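Local coordinates for LPXTG cell wall surface protein (Streptococcus gordonii, PDB 4IGB), which is a cell-wall-anchored surface protein of a streptococcus, whose N-terminal adhesin-like region, the part in this chain, probably takes part in attachment to host surfaces, at residues F51-P56 with Y158-H163; I334-K339 with I390-K395. All coordinates share one frame; numbering follows the deposited sequence.

Interaction 1: residues F51-P56 with Y158-H163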
ATOM      1  N   PHE C  51      22.087 -15.842   0.649  1.00 30.62           N
ATOM      2  CA  PHE C  51      23.404 -15.374   1.071  1.00 29.13           C
ATOM      3  C   PHE C  51      23.530 -13.854   1.053  1.00 35.54           C
ATOM      4  O   PHE C  51      22.822 -13.168   0.318  1.00 33.67           O
ATOM      5  CB  PHE C  51      24.508 -16.011   0.223  1.00 26.04           C
ATOM      6  CG  PHE C  51      24.359 -15.769  -1.251  1.00 32.85           C
ATOM      7  CD1 PHE C  51      24.946 -14.668  -1.847  1.00 25.78           C
ATOM      8  CD2 PHE C  51      23.637 -16.647  -2.041  1.00 28.88           C
ATOM      9  CE1 PHE C  51      24.813 -14.444  -3.203  1.00 32.13           C
ATOM     10  CE2 PHE C  51      23.501 -16.429  -3.397  1.00 21.98           C
ATOM     11  CZ  PHE C  51      24.089 -15.326  -3.979  1.00 22.79           C
ATOM     12  N   HIS C  52      24.440 -13.340   1.873  1.00 29.87           N
ATOM     13  CA  HIS C  52      24.680 -11.907   1.970  1.00 31.50           C
ATOM     14  C   HIS C  52      25.749 -11.470   0.975  1.00 36.33           C
ATOM     15  O   HIS C  52      26.567 -12.276   0.537  1.00 37.60           O
ATOM     16  CB  HIS C  52      25.106 -11.537   3.394  1.00 32.02           C
ATOM     17  CG  HIS C  52      25.251 -10.065   3.619  1.00 33.76           C
ATOM     18  ND1 HIS C  52      24.247  -9.294   4.165  1.00 34.40           N
ATOM     19  CD2 HIS C  52      26.282  -9.223   3.377  1.00 29.44           C
ATOM     20  CE1 HIS C  52      24.654  -8.040   4.249  1.00 30.57           C
ATOM     21  NE2 HIS C  52      25.886  -7.970   3.777  1.00 33.51           N
ATOM     22  N   LEU C  53      25.734 -10.189   0.621  1.00 29.47           N
ATOM     23  CA  LEU C  53      26.701  -9.647  -0.324  1.00 37.26           C
ATOM     24  C   LEU C  53      26.989  -8.180  -0.032  1.00 41.63           C
ATOM     25  O   LEU C  53      26.101  -7.433   0.373  1.00 33.28           O
ATOM     26  CB  LEU C  53      26.189  -9.793  -1.758  1.00 36.82           C
ATOM     27  CG  LEU C  53      26.106 -11.209  -2.330  1.00 42.88           C
ATOM     28  CD1 LEU C  53      25.155 -11.247  -3.516  1.00 39.37           C
ATOM     29  CD2 LEU C  53      27.484 -11.708  -2.730  1.00 30.90           C
ATOM     30  N   SER C  54      28.236  -7.773  -0.243  1.00 24.33           N
ATOM     31  CA  SER C  54      28.622  -6.391  -0.043  1.00 23.72           C
ATOM     32  C   SER C  54      29.030  -5.765  -1.371  1.00 33.64           C
ATOM     33  O   SER C  54      29.889  -6.296  -2.070  1.00 38.94           O
ATOM     34  CB  SER C  54      29.777  -6.285   0.956  1.00 32.21           C
ATOM     35  OG  SER C  54      29.345  -6.626   2.260  1.00 42.17           O
ATOM     36  N   ASN C  55      28.414  -4.636  -1.705  1.00 33.02           N
ATOM     37  CA  ASN C  55      28.727  -3.921  -2.928  1.00 41.71           C
ATOM     38  C   ASN C  55      28.804  -4.894  -4.084  1.00 42.62           C
ATOM     39  O   ASN C  55      29.838  -4.998  -4.733  1.00 38.29           O
ATOM     40  CB  ASN C  55      30.060  -3.189  -2.782  1.00 43.19           C
ATOM     41  CG  ASN C  55      30.168  -2.442  -1.470  1.00 43.24           C
ATOM     42  OD1 ASN C  55      29.295  -1.642  -1.118  1.00 35.91           O
ATOM     43  ND2 ASN C  55      31.229  -2.716  -0.726  1.00 42.76           N
ATOM     44  N   PRO C  56      27.725  -5.639  -4.295  1.00 42.88           N
ATOM     45  CA  PRO C  56      27.690  -6.715  -5.290  1.00 30.20           C
ATOM     46  C   PRO C  56      27.861  -6.255  -6.732  1.00 32.56           C
ATOM     47  O   PRO C  56      27.650  -5.086  -7.050  1.00 34.61           O
ATOM     48  CB  PRO C  56      26.295  -7.314  -5.096  1.00 34.11           C
ATOM     49  CG  PRO C  56      25.472  -6.176  -4.612  1.00 34.48           C
ATOM     50  CD  PRO C  56      26.384  -5.327  -3.770  1.00 34.38           C
ATOM     51  N   TYR C 158      23.067 -11.069  -8.739  1.00 25.72           N
ATOM     52  CA  TYR C 158      23.994 -10.237  -7.996  1.00 30.24           C
ATOM     53  C   TYR C 158      25.065 -11.180  -7.459  1.00 30.98           C
ATOM     54  O   TYR C 158      24.744 -12.178  -6.816  1.00 33.26           O
ATOM     55  CB  TYR C 158      23.275  -9.486  -6.870  1.00 25.62           C
ATOM     56  CG  TYR C 158      22.400  -8.375  -7.404  1.00 29.86           C
ATOM     57  CD1 TYR C 158      21.050  -8.579  -7.648  1.00 26.78           C
ATOM     58  CD2 TYR C 158      22.937  -7.137  -7.706  1.00 27.20           C
ATOM     59  CE1 TYR C 158      20.261  -7.564  -8.155  1.00 28.58           C
ATOM     60  CE2 TYR C 158      22.158  -6.126  -8.215  1.00 28.91           C
ATOM     61  CZ  TYR C 158      20.821  -6.341  -8.439  1.00 30.33           C
ATOM     62  OH  TYR C 158      20.044  -5.311  -8.941  1.00 29.24           O
ATOM     63  N   VAL C 159      26.329 -10.882  -7.746  1.00 32.75           N
ATOM     64  CA  VAL C 159      27.391 -11.842  -7.466  1.00 32.25           C
ATOM     65  C   VAL C 159      28.631 -11.235  -6.849  1.00 29.11           C
ATOM     66  O   VAL C 159      28.851 -10.024  -6.900  1.00 33.32           O
ATOM     67  CB  VAL C 159      27.848 -12.579  -8.741  1.00 39.86           C
ATOM     68  CG1 VAL C 159      26.682 -13.279  -9.407  1.00 32.56           C
ATOM     69  CG2 VAL C 159      28.495 -11.608  -9.701  1.00 39.09           C
ATOM     70  N   ASP C 160      29.421 -12.112  -6.240  1.00 34.22           N
ATOM     71  CA  ASP C 160      30.809 -11.828  -5.920  1.00 33.49           C
ATOM     72  C   ASP C 160      31.633 -13.096  -6.167  1.00 45.33           C
ATOM     73  O   ASP C 160      31.083 -14.140  -6.549  1.00 38.03           O
ATOM     74  CB  ASP C 160      30.973 -11.297  -4.490  1.00 33.83           C
ATOM     75  CG  ASP C 160      30.538 -12.296  -3.422  1.00 40.23           C
ATOM     76  OD1 ASP C 160      30.188 -13.451  -3.750  1.00 43.02           O
ATOM     77  OD2 ASP C 160      30.556 -11.914  -2.230  1.00 42.44           O
ATOM     78  N   ALA C 161      32.945 -13.000  -5.971  1.00 39.34           N
ATOM     79  CA  ALA C 161      33.838 -14.126  -6.227  1.00 40.63           C
ATOM     80  C   ALA C 161      33.349 -15.388  -5.519  1.00 43.48           C
ATOM     81  O   ALA C 161      33.316 -16.475  -6.101  1.00 41.87           O
ATOM     82  CB  ALA C 161      35.263 -13.779  -5.800  1.00 43.62           C
ATOM     83  N   ASN C 162      32.933 -15.226  -4.269  1.00 40.67           N
ATOM     84  CA  ASN C 162      32.522 -16.354  -3.447  1.00 38.62           C
ATOM     85  C   ASN C 162      31.137 -16.912  -3.793  1.00 41.36           C
ATOM     86  O   ASN C 162      30.709 -17.916  -3.224  1.00 39.60           O
ATOM     87  CB  ASN C 162      32.590 -15.973  -1.966  1.00 43.03           C
ATOM     88  CG  ASN C 162      32.758 -17.177  -1.065  1.00 53.30           C
ATOM     89  OD1 ASN C 162      33.369 -18.176  -1.455  1.00 56.59           O
ATOM     90  ND2 ASN C 162      32.212 -17.095   0.146  1.00 53.52           N
ATOM     91  N   HIS C 163      30.441 -16.258  -4.720  1.00 38.83           N
ATOM     92  CA  HIS C 163      29.123 -16.706  -5.174  1.00 40.70           C
ATOM     93  C   HIS C 163      28.957 -16.386  -6.651  1.00 42.92           C
ATOM     94  O   HIS C 163      28.318 -15.392  -7.002  1.00 45.51           O
ATOM     95  CB  HIS C 163      27.995 -15.988  -4.415  1.00 39.15           C
ATOM     96  CG  HIS C 163      28.062 -16.130  -2.926  1.00 37.83           C
ATOM     97  ND1 HIS C 163      27.424 -17.141  -2.245  1.00 35.52           N
ATOM     98  CD2 HIS C 163      28.674 -15.369  -1.986  1.00 40.63           C
ATOM     99  CE1 HIS C 163      27.648 -17.008  -0.949  1.00 40.26           C
ATOM    100  NE2 HIS C 163      28.406 -15.941  -0.767  1.00 34.32           N
TER
HETATM  101  O   HOH W   1      30.107  -9.398  -1.177  1.00 39.45           O
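Phe51 and His163 form an offset stack that pins a type I beta turn, Asp160 to His163, against edge strand 48-54 of a six-stranded antiparallel sheet in the N-terminal domain. The two rings lie nearly parallel, planes 5° apart and centroids 4.0 Å apart, with the imidazole ND1 above the rim of the phenyl face. Phe51 reaches it with CG between its backbone N and carbonyl carbon (chi1 57°), and CB of His163 adds an off-centre CH-pi contact to the same ring. A flat aromatic ring with a polar nitrogen suits this place: one face meets the phenyl while ND1 bonds to the hydroxyl of Tyr165. His52 turns to the other side of the strand, where its ring nitrogens bond Glu69 and Glu71. Leu53 points back into the contact and forks: CD1 lies 3.5 Å from the carbonyl O of Tyr158, and CD2 nears the His163 ring and the carboxylate of Asp160, the latter so tightly that its exact closeness is doubtful. Where the strand ends, Ser54 N donates to a water at 2.6 Å, and that water donates in turn to Asp160 OD2, joining strand end to turn. Pro56, rigid and apolar, meets the buried Tyr158 ring obliquely, its CG 4.1 Å from Tyr158 CD2, while its CA approaches Val159 O at 3.9 Å.

Interaction 2: residues I334-K339 with I390-K395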
ATOM      1  N   ILE C 334     -16.621  10.869   1.764  1.00 17.97           N
ATOM      2  CA  ILE C 334     -16.056  11.378   2.992  1.00 20.36           C
ATOM      3  C   ILE C 334     -17.123  11.292   4.070  1.00 28.33           C
ATOM      4  O   ILE C 334     -18.275  11.686   3.858  1.00 26.26           O
ATOM      5  CB  ILE C 334     -15.594  12.833   2.841  1.00 22.17           C
ATOM      6  CG1 ILE C 334     -14.514  12.941   1.757  1.00 28.77           C
ATOM      7  CG2 ILE C 334     -15.061  13.354   4.167  1.00 20.25           C
ATOM      8  CD1 ILE C 334     -13.869  14.323   1.649  1.00 25.90           C
ATOM      9  N   GLU C 335     -16.746  10.754   5.218  1.00 21.02           N
ATOM     10  CA  GLU C 335     -17.667  10.640   6.333  1.00 18.31           C
ATOM     11  C   GLU C 335     -16.869  10.856   7.601  1.00 22.60           C
ATOM     12  O   GLU C 335     -15.653  10.664   7.617  1.00 20.11           O
ATOM     13  CB  GLU C 335     -18.334   9.259   6.346  1.00 16.97           C
ATOM     14  CG  GLU C 335     -18.793   8.767   4.974  1.00 26.74           C
ATOM     15  CD  GLU C 335     -19.597   7.469   5.047  1.00 48.71           C
ATOM     16  OE1 GLU C 335     -19.711   6.878   6.154  1.00 40.00           O
ATOM     17  OE2 GLU C 335     -20.125   7.043   3.993  1.00 41.78           O
ATOM     18  N   MET C 336     -17.556  11.277   8.651  1.00 14.91           N
ATOM     19  CA  MET C 336     -16.937  11.526   9.935  1.00 20.12           C
ATOM     20  C   MET C 336     -17.762  10.765  10.955  1.00 23.46           C
ATOM     21  O   MET C 336     -18.966  10.985  11.069  1.00 20.59           O
ATOM     22  CB  MET C 336     -16.947  13.024  10.269  1.00 17.32           C
ATOM     23  CG  MET C 336     -16.171  13.929   9.291  1.00 13.16           C
ATOM     24  SD  MET C 336     -17.027  14.191   7.718  1.00 23.57           S
ATOM     25  CE  MET C 336     -16.127  15.614   7.105  1.00 22.82           C
ATOM     26  N   VAL C 337     -17.126   9.870  11.698  1.00 18.44           N
ATOM     27  CA  VAL C 337     -17.864   9.036  12.636  1.00 19.20           C
ATOM     28  C   VAL C 337     -17.554   9.423  14.061  1.00 25.42           C
ATOM     29  O   VAL C 337     -16.395   9.454  14.488  1.00 20.54           O
ATOM     30  CB  VAL C 337     -17.593   7.530  12.413  1.00 25.68           C
ATOM     31  CG1 VAL C 337     -18.373   6.667  13.440  1.00 18.91           C
ATOM     32  CG2 VAL C 337     -17.952   7.143  10.984  1.00 22.20           C
ATOM     33  N   GLN C 338     -18.617   9.728  14.790  1.00 24.37           N
ATOM     34  CA  GLN C 338     -18.536  10.135  16.177  1.00 26.27           C
ATOM     35  C   GLN C 338     -19.275   9.053  16.978  1.00 29.96           C
ATOM     36  O   GLN C 338     -20.231   8.462  16.477  1.00 25.05           O
ATOM     37  CB  GLN C 338     -19.182  11.527  16.291  1.00 30.03           C
ATOM     38  CG  GLN C 338     -19.275  12.174  17.653  1.00 35.59           C
ATOM     39  CD  GLN C 338     -17.979  12.198  18.443  1.00 33.27           C
ATOM     40  OE1 GLN C 338     -17.500  11.160  18.900  1.00 28.58           O
ATOM     41  NE2 GLN C 338     -17.434  13.393  18.656  1.00 22.77           N
ATOM     42  N   LYS C 339     -18.794   8.737  18.179  1.00 18.11           N
ATOM     43  CA  LYS C 339     -19.548   7.885  19.102  1.00 28.28           C
ATOM     44  C   LYS C 339     -19.483   8.513  20.472  1.00 26.11           C
ATOM     45  O   LYS C 339     -18.407   8.851  20.959  1.00 23.29           O
ATOM     46  CB  LYS C 339     -19.015   6.448  19.151  1.00 32.74           C
ATOM     47  CG  LYS C 339     -18.126   6.082  17.987  1.00 42.69           C
ATOM     48  CD  LYS C 339     -18.003   4.581  17.807  1.00 52.51           C
ATOM     49  CE  LYS C 339     -17.211   4.253  16.548  1.00 56.71           C
ATOM     50  NZ  LYS C 339     -17.196   2.786  16.239  1.00 63.06           N
ATOM     51  N   ILE C 390     -13.358  21.036   7.004  1.00 30.80           N
ATOM     52  CA  ILE C 390     -14.735  20.831   7.409  1.00 24.93           C
ATOM     53  C   ILE C 390     -14.780  20.757   8.933  1.00 33.37           C
ATOM     54  O   ILE C 390     -14.094  19.940   9.547  1.00 33.12           O
ATOM     55  CB  ILE C 390     -15.288  19.547   6.797  1.00 27.72           C
ATOM     56  CG1 ILE C 390     -15.365  19.702   5.274  1.00 32.71           C
ATOM     57  CG2 ILE C 390     -16.645  19.215   7.401  1.00 18.44           C
ATOM     58  CD1 ILE C 390     -15.650  18.405   4.517  1.00 27.87           C
ATOM     59  N   ILE C 391     -15.567  21.632   9.546  1.00 25.20           N
ATOM     60  CA  ILE C 391     -15.592  21.719  10.990  1.00 30.55           C
ATOM     61  C   ILE C 391     -16.961  21.322  11.510  1.00 28.39           C
ATOM     62  O   ILE C 391     -17.962  21.962  11.206  1.00 33.64           O
ATOM     63  CB  ILE C 391     -15.217  23.138  11.466  1.00 31.06           C
ATOM     64  CG1 ILE C 391     -13.813  23.489  10.966  1.00 33.12           C
ATOM     65  CG2 ILE C 391     -15.315  23.235  12.985  1.00 31.13           C
ATOM     66  CD1 ILE C 391     -13.394  24.915  11.232  1.00 45.22           C
ATOM     67  N   ILE C 392     -17.002  20.243  12.279  1.00 30.82           N
ATOM     68  CA  ILE C 392     -18.266  19.755  12.811  1.00 21.44           C
ATOM     69  C   ILE C 392     -18.342  20.035  14.292  1.00 26.41           C
ATOM     70  O   ILE C 392     -17.429  19.692  15.042  1.00 25.40           O
ATOM     71  CB  ILE C 392     -18.448  18.240  12.580  1.00 29.02           C
ATOM     72  CG1 ILE C 392     -18.313  17.898  11.097  1.00 22.88           C
ATOM     73  CG2 ILE C 392     -19.815  17.779  13.099  1.00 21.66           C
ATOM     74  CD1 ILE C 392     -18.523  16.434  10.804  1.00 18.35           C
ATOM     75  N   THR C 393     -19.437  20.664  14.708  1.00 26.25           N
ATOM     76  CA  THR C 393     -19.643  20.995  16.106  1.00 21.49           C
ATOM     77  C   THR C 393     -20.835  20.219  16.651  1.00 24.85           C
ATOM     78  O   THR C 393     -21.957  20.394  16.193  1.00 23.61           O
ATOM     79  CB  THR C 393     -19.847  22.502  16.282  1.00 28.64           C
ATOM     80  OG1 THR C 393     -18.649  23.186  15.881  1.00 31.92           O
ATOM     81  CG2 THR C 393     -20.157  22.840  17.731  1.00 26.29           C
ATOM     82  N   TYR C 394     -20.570  19.343  17.615  1.00 22.26           N
ATOM     83  CA  TYR C 394     -21.581  18.459  18.165  1.00 21.50           C
ATOM     84  C   TYR C 394     -22.057  18.959  19.521  1.00 22.61           C
ATOM     85  O   TYR C 394     -21.261  19.105  20.445  1.00 25.42           O
ATOM     86  CB  TYR C 394     -21.009  17.054  18.370  1.00 18.19           C
ATOM     87  CG  TYR C 394     -20.361  16.410  17.159  1.00 27.10           C
ATOM     88  CD1 TYR C 394     -21.103  15.612  16.295  1.00 22.67           C
ATOM     89  CD2 TYR C 394     -19.004  16.559  16.908  1.00 26.46           C
ATOM     90  CE1 TYR C 394     -20.523  14.996  15.217  1.00 16.73           C
ATOM     91  CE2 TYR C 394     -18.404  15.942  15.817  1.00 17.93           C
ATOM     92  CZ  TYR C 394     -19.168  15.168  14.969  1.00 20.47           C
ATOM     93  OH  TYR C 394     -18.585  14.552  13.875  1.00 21.42           O
ATOM     94  N   LYS C 395     -23.354  19.191  19.662  1.00 26.62           N
ATOM     95  CA  LYS C 395     -23.898  19.552  20.967  1.00 28.76           C
ATOM     96  C   LYS C 395     -24.431  18.324  21.671  1.00 26.21           C
ATOM     97  O   LYS C 395     -25.220  17.558  21.114  1.00 34.33           O
ATOM     98  CB  LYS C 395     -24.999  20.604  20.836  1.00 30.73           C
ATOM     99  CG  LYS C 395     -24.490  21.957  20.381  1.00 32.73           C
ATOM    100  CD  LYS C 395     -25.641  22.876  20.017  1.00 49.97           C
ATOM    101  CE  LYS C 395     -25.156  24.277  19.656  1.00 58.38           C
ATOM    102  NZ  LYS C 395     -24.609  24.995  20.843  1.00 60.66           N
TER
HETATM  103  O   HOH W   2     -20.040  12.498  12.899  1.00 16.49           O
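Met336 and Gln338 face Ile390, Ile392 and Tyr394 across the core of a beta sandwich, the N2 domain, which belongs to an adhesin clan. Strands 334-339 and 390-395 run roughly in the same direction, 28° apart, with axes 10.3 Å from each other at closest approach. No direct hydrogen bond joins them, so side chains on the inward-facing alternate positions make the contact.

The apolar part centres on Met336. Its CB and CG lead into the gap, and the bend at chi2 (75°) then turns SD along the strand toward the Ile334 end, from where CE reaches Ile390 CG2 at 3.7 Å. The Met336 side chain thereby crosses that of Ile390. Nearer its root, CG packs on Ile392 CD1 at 3.8 Å. A flexible thioether can follow both branched isoleucines, and Phe318 of strand 311-318 also touches Met336 and Ile392.

The aromatic part is a CH-pi contact. Gln338 CG stands over the middle of the Tyr394 ring, 4.0 Å from the centroid and 12° off the normal, while Ile392 CG2, two residues back on the same strand as the tyrosine, lies over the rim of the other face. The methylenes of Gln338 thus do apolar work, and its amide, standing steeply to the ring, has OE1 bonded to Asn412 ND2.

The polar part runs through one water, which donates to Met336 O at 2.6 Å and accepts from Tyr394 OH at 2.7 Å. Tyrosine therefore fits twice, its ring packed under Gln338 and its hydroxyl linked through the water to the opposing backbone.

Together, the interface relies on dispersion between closely fitted side chains; the Tyr394 hydroxyl and the Gln338 amide have partners, which probably offsets part of the cost of burying them.

Interactions 1 and 2 belong to different domains, the N-terminal domain and the N2 domain, and lie on opposite sides of the chain's centre. Their centres are 56 Å apart and their nearest atoms about 41 Å, so they do not touch. Both pack mostly buried side chains without a direct hydrogen bond between the segments, and each adds one bridging water, but 51-56 with 158-163 ties a turn to a sheet edge whereas 334-339 with 390-395 joins two strands across a core. In interaction 1 the Tyr158 side chain lies about 12 Å from the sodium held by Asp199, Thr249 and Glu255, too far to belong to its site, and about 4 Å from an acetate, probably from the crystallisation liquor.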